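PDB 5CE8: branched-chain amino acid aminotransferase from Thermoproteus uzoniensis, which probably transfers amino groups between the branched-chain amino acids leucine, isoleucine or valine and 2-oxoglutarate, using pyridoxal 5'-phosphate as cofactor. Local coordinates for residues V142-V147 with A255-T260. Residues are numbered along the deposited sequence; the frame is centred on the assembly and turned at random.
Sequences VRAAVV and AFFVGT. With PLP (pyridoxal-5'-phosphate), chain D.
Phe257 reaches from strand 254-259 to strand 142-146, where Val142 and Ala144 receive its ring. Its CB already points toward that strand; with CG opposite the carbonyl carbon (chi1 -74°) the ring continues the same way, and chi2 of -61° turns its CD2-CE2 side to Val142. The tighter part is here: valine's branch places one methyl, CG2, at this edge, near the ring plane, 4.1 Å from both CD2 and CE2 of Phe257, and the two side chains cross at about a right angle. Ala144, two residues on, is looser, its CB coming obliquely to 4.4 Å from Phe257 CE2; its single methyl gives the ring a small apolar neighbour. The solvent-facing side is marked by Arg143, partly exposed, whose CB points away from strand 254-259 and whose NH2 hydrogen-bonds to Gly181 O. Beyond Phe257 the second strand runs into the cofactor site: Thr260 binds O1P of PLP through N (2.9 Å) and OG1 (2.7 Å). The two strands share no hydrogen bonds; both pair with strand 265-270, whose Ile267 also packs on Phe257. The contact, wholly apolar and buried, thus joins two non-neighbouring strands of the mixed sheet by dispersion and exclusion of water.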
ATOM      1  N   VAL A 142      -6.808   6.187  31.287  1.00 20.55           N
ATOM      2  CA  VAL A 142      -7.648   5.248  30.560  1.00 21.38           C
ATOM      3  C   VAL A 142      -6.819   4.116  29.941  1.00 21.63           C
ATOM      4  O   VAL A 142      -5.652   4.223  29.846  1.00 21.61           O
ATOM      5  CB  VAL A 142      -8.352   5.968  29.428  1.00 23.08           C
ATOM      6  CG1 VAL A 142      -9.405   6.998  29.952  1.00 21.62           C
ATOM      7  CG2 VAL A 142      -7.393   6.589  28.492  1.00 24.40           C
ATOM      8  N   ARG A 143      -7.457   3.004  29.616  1.00 25.23           N
ATOM      9  CA  ARG A 143      -6.800   1.828  29.050  1.00 26.35           C
ATOM     10  C   ARG A 143      -7.202   1.930  27.609  1.00 25.04           C
ATOM     11  O   ARG A 143      -8.394   2.159  27.303  1.00 25.63           O
ATOM     12  CB  ARG A 143      -7.326   0.569  29.742  1.00 29.05           C
ATOM     13  CG  ARG A 143      -7.064   0.546  31.253  1.00 28.77           C
ATOM     14  CD  ARG A 143      -7.414  -0.743  31.915  1.00 30.96           C
ATOM     15  NE  ARG A 143      -8.854  -0.831  32.002  1.00 42.39           N
ATOM     16  CZ  ARG A 143      -9.681  -1.448  31.138  1.00 39.16           C
ATOM     17  NH1 ARG A 143      -9.257  -2.136  30.083  1.00 35.74           N
ATOM     18  NH2 ARG A 143     -10.978  -1.347  31.354  1.00 44.09           N
ATOM     19  N   ALA A 144      -6.220   1.780  26.739  1.00 24.80           N
ATOM     20  CA  ALA A 144      -6.436   1.857  25.329  1.00 23.34           C
ATOM     21  C   ALA A 144      -6.049   0.593  24.551  1.00 22.28           C
ATOM     22  O   ALA A 144      -5.255  -0.226  25.016  1.00 24.69           O
ATOM     23  CB  ALA A 144      -5.718   3.102  24.822  1.00 26.00           C
ATOM     24  N   ALA A 145      -6.743   0.359  23.439  1.00 20.76           N
ATOM     25  CA  ALA A 145      -6.521  -0.740  22.563  1.00 24.23           C
ATOM     26  C   ALA A 145      -6.220  -0.220  21.176  1.00 20.31           C
ATOM     27  O   ALA A 145      -6.890   0.673  20.654  1.00 19.75           O
ATOM     28  CB  ALA A 145      -7.691  -1.688  22.539  1.00 25.21           C
ATOM     29  N   VAL A 146      -5.178  -0.744  20.545  1.00 20.61           N
ATOM     30  CA  VAL A 146      -5.021  -0.418  19.080  1.00 19.85           C
ATOM     31  C   VAL A 146      -6.086  -1.228  18.387  1.00 18.15           C
ATOM     32  O   VAL A 146      -6.168  -2.481  18.585  1.00 20.14           O
ATOM     33  CB  VAL A 146      -3.611  -0.824  18.400  1.00 19.26           C
ATOM     34  CG1 VAL A 146      -3.636  -0.360  16.959  1.00 19.07           C
ATOM     35  CG2 VAL A 146      -2.383  -0.212  19.189  1.00 18.56           C
ATOM     36  N   VAL A 147      -6.926  -0.549  17.605  1.00 17.51           N
ATOM     37  CA  VAL A 147      -8.001  -1.204  16.895  1.00 14.91           C
ATOM     38  C   VAL A 147      -7.728  -1.772  15.514  1.00 15.39           C
ATOM     39  O   VAL A 147      -6.665  -1.520  14.890  1.00 14.65           O
ATOM     40  CB  VAL A 147      -9.265  -0.340  16.860  1.00 15.73           C
ATOM     41  CG1 VAL A 147      -9.713  -0.085  18.210  1.00 15.08           C
ATOM     42  CG2 VAL A 147      -9.070   1.007  16.141  1.00 18.39           C
ATOM     43  N   ALA A 255       2.290   8.342  28.025  1.00 21.02           N
ATOM     44  CA  ALA A 255       1.354   8.561  26.900  1.00 22.59           C
ATOM     45  C   ALA A 255       0.092   9.223  27.379  1.00 20.37           C
ATOM     46  O   ALA A 255      -0.335   9.061  28.533  1.00 21.54           O
ATOM     47  CB  ALA A 255       0.994   7.264  26.171  1.00 22.27           C
ATOM     48  N   PHE A 256      -0.413  10.075  26.533  1.00 19.67           N
ATOM     49  CA  PHE A 256      -1.672  10.767  26.781  1.00 19.24           C
ATOM     50  C   PHE A 256      -2.400  11.199  25.497  1.00 20.77           C
ATOM     51  O   PHE A 256      -1.806  11.466  24.460  1.00 18.84           O
ATOM     52  CB  PHE A 256      -1.472  11.965  27.727  1.00 19.93           C
ATOM     53  CG  PHE A 256      -0.550  13.055  27.257  1.00 19.54           C
ATOM     54  CD1 PHE A 256       0.815  12.952  27.433  1.00 19.79           C
ATOM     55  CD2 PHE A 256      -1.042  14.235  26.688  1.00 19.23           C
ATOM     56  CE1 PHE A 256       1.703  14.007  27.093  1.00 20.08           C
ATOM     57  CE2 PHE A 256      -0.173  15.268  26.363  1.00 18.05           C
ATOM     58  CZ  PHE A 256       1.207  15.141  26.491  1.00 21.03           C
ATOM     59  N   PHE A 257      -3.714  11.263  25.637  1.00 23.13           N
ATOM     60  CA  PHE A 257      -4.638  11.807  24.655  1.00 22.92           C
ATOM     61  C   PHE A 257      -4.970  13.257  25.024  1.00 19.86           C
ATOM     62  O   PHE A 257      -5.012  13.647  26.226  1.00 17.53           O
ATOM     63  CB  PHE A 257      -5.980  11.128  24.762  1.00 22.40           C
ATOM     64  CG  PHE A 257      -6.052   9.738  24.227  1.00 26.82           C
ATOM     65  CD1 PHE A 257      -5.807   9.481  22.919  1.00 24.78           C
ATOM     66  CD2 PHE A 257      -6.418   8.644  25.081  1.00 26.11           C
ATOM     67  CE1 PHE A 257      -5.961   8.196  22.414  1.00 26.70           C
ATOM     68  CE2 PHE A 257      -6.522   7.373  24.582  1.00 24.02           C
ATOM     69  CZ  PHE A 257      -6.303   7.138  23.228  1.00 25.01           C
ATOM     70  N   VAL A 258      -5.235  14.057  23.970  1.00 21.01           N
ATOM     71  CA  VAL A 258      -5.609  15.464  24.093  1.00 17.42           C
ATOM     72  C   VAL A 258      -6.783  15.699  23.123  1.00 19.91           C
ATOM     73  O   VAL A 258      -6.851  15.028  22.039  1.00 18.66           O
ATOM     74  CB  VAL A 258      -4.437  16.463  23.890  1.00 19.27           C
ATOM     75  CG1 VAL A 258      -3.266  16.080  24.777  1.00 21.67           C
ATOM     76  CG2 VAL A 258      -3.993  16.503  22.462  1.00 16.99           C
ATOM     77  N   GLY A 259      -7.715  16.565  23.575  1.00 19.04           N
ATOM     78  CA  GLY A 259      -8.852  16.943  22.801  1.00 21.10           C
ATOM     79  C   GLY A 259      -9.709  17.844  23.644  1.00 21.80           C
ATOM     80  O   GLY A 259      -9.549  17.901  24.883  1.00 19.76           O
ATOM     81  N   THR A 260     -10.617  18.561  22.953  1.00 22.82           N
ATOM     82  CA  THR A 260     -11.417  19.519  23.591  1.00 21.88           C
ATOM     83  C   THR A 260     -12.150  18.767  24.675  1.00 20.88           C
ATOM     84  O   THR A 260     -12.075  19.212  25.836  1.00 19.05           O
ATOM     85  CB  THR A 260     -12.323  20.309  22.635  1.00 21.67           C
ATOM     86  OG1 THR A 260     -11.520  21.247  21.896  1.00 23.98           O
ATOM     87  CG2 THR A 260     -13.417  21.148  23.419  1.00 23.49           C
TER
HETATM   88  N1  PLP D 301      -8.837  14.078  16.535  1.00 18.64           N
HETATM   89  C2  PLP D 301      -9.906  14.019  15.746  1.00 23.58           C
HETATM   90  C2A PLP D 301     -10.089  12.884  14.784  1.00 24.34           C
HETATM   91  C3  PLP D 301     -10.976  14.999  15.863  1.00 24.45           C
HETATM   92  O3  PLP D 301     -12.130  14.864  15.096  1.00 23.41           O
HETATM   93  C4  PLP D 301     -10.812  16.102  16.849  1.00 23.64           C
HETATM   94  C4A PLP D 301     -11.846  17.191  17.047  1.00 23.39           C
HETATM   95  C5  PLP D 301      -9.551  16.071  17.644  1.00 24.16           C
HETATM   96  C6  PLP D 301      -8.628  15.013  17.414  1.00 20.07           C
HETATM   97  C5A PLP D 301      -9.207  17.040  18.740  1.00 22.10           C
HETATM   98  O4P PLP D 301      -9.240  18.352  18.309  1.00 22.37           O
HETATM   99  P   PLP D 301      -9.440  19.497  19.375  1.00 23.52           P
HETATM  100  O1P PLP D 301     -10.780  19.270  20.154  1.00 24.84           O
HETATM  101  O2P PLP D 301      -8.197  19.570  20.153  1.00 20.22           O
HETATM  102  O3P PLP D 301      -9.673  20.786  18.637  1.00 19.84           O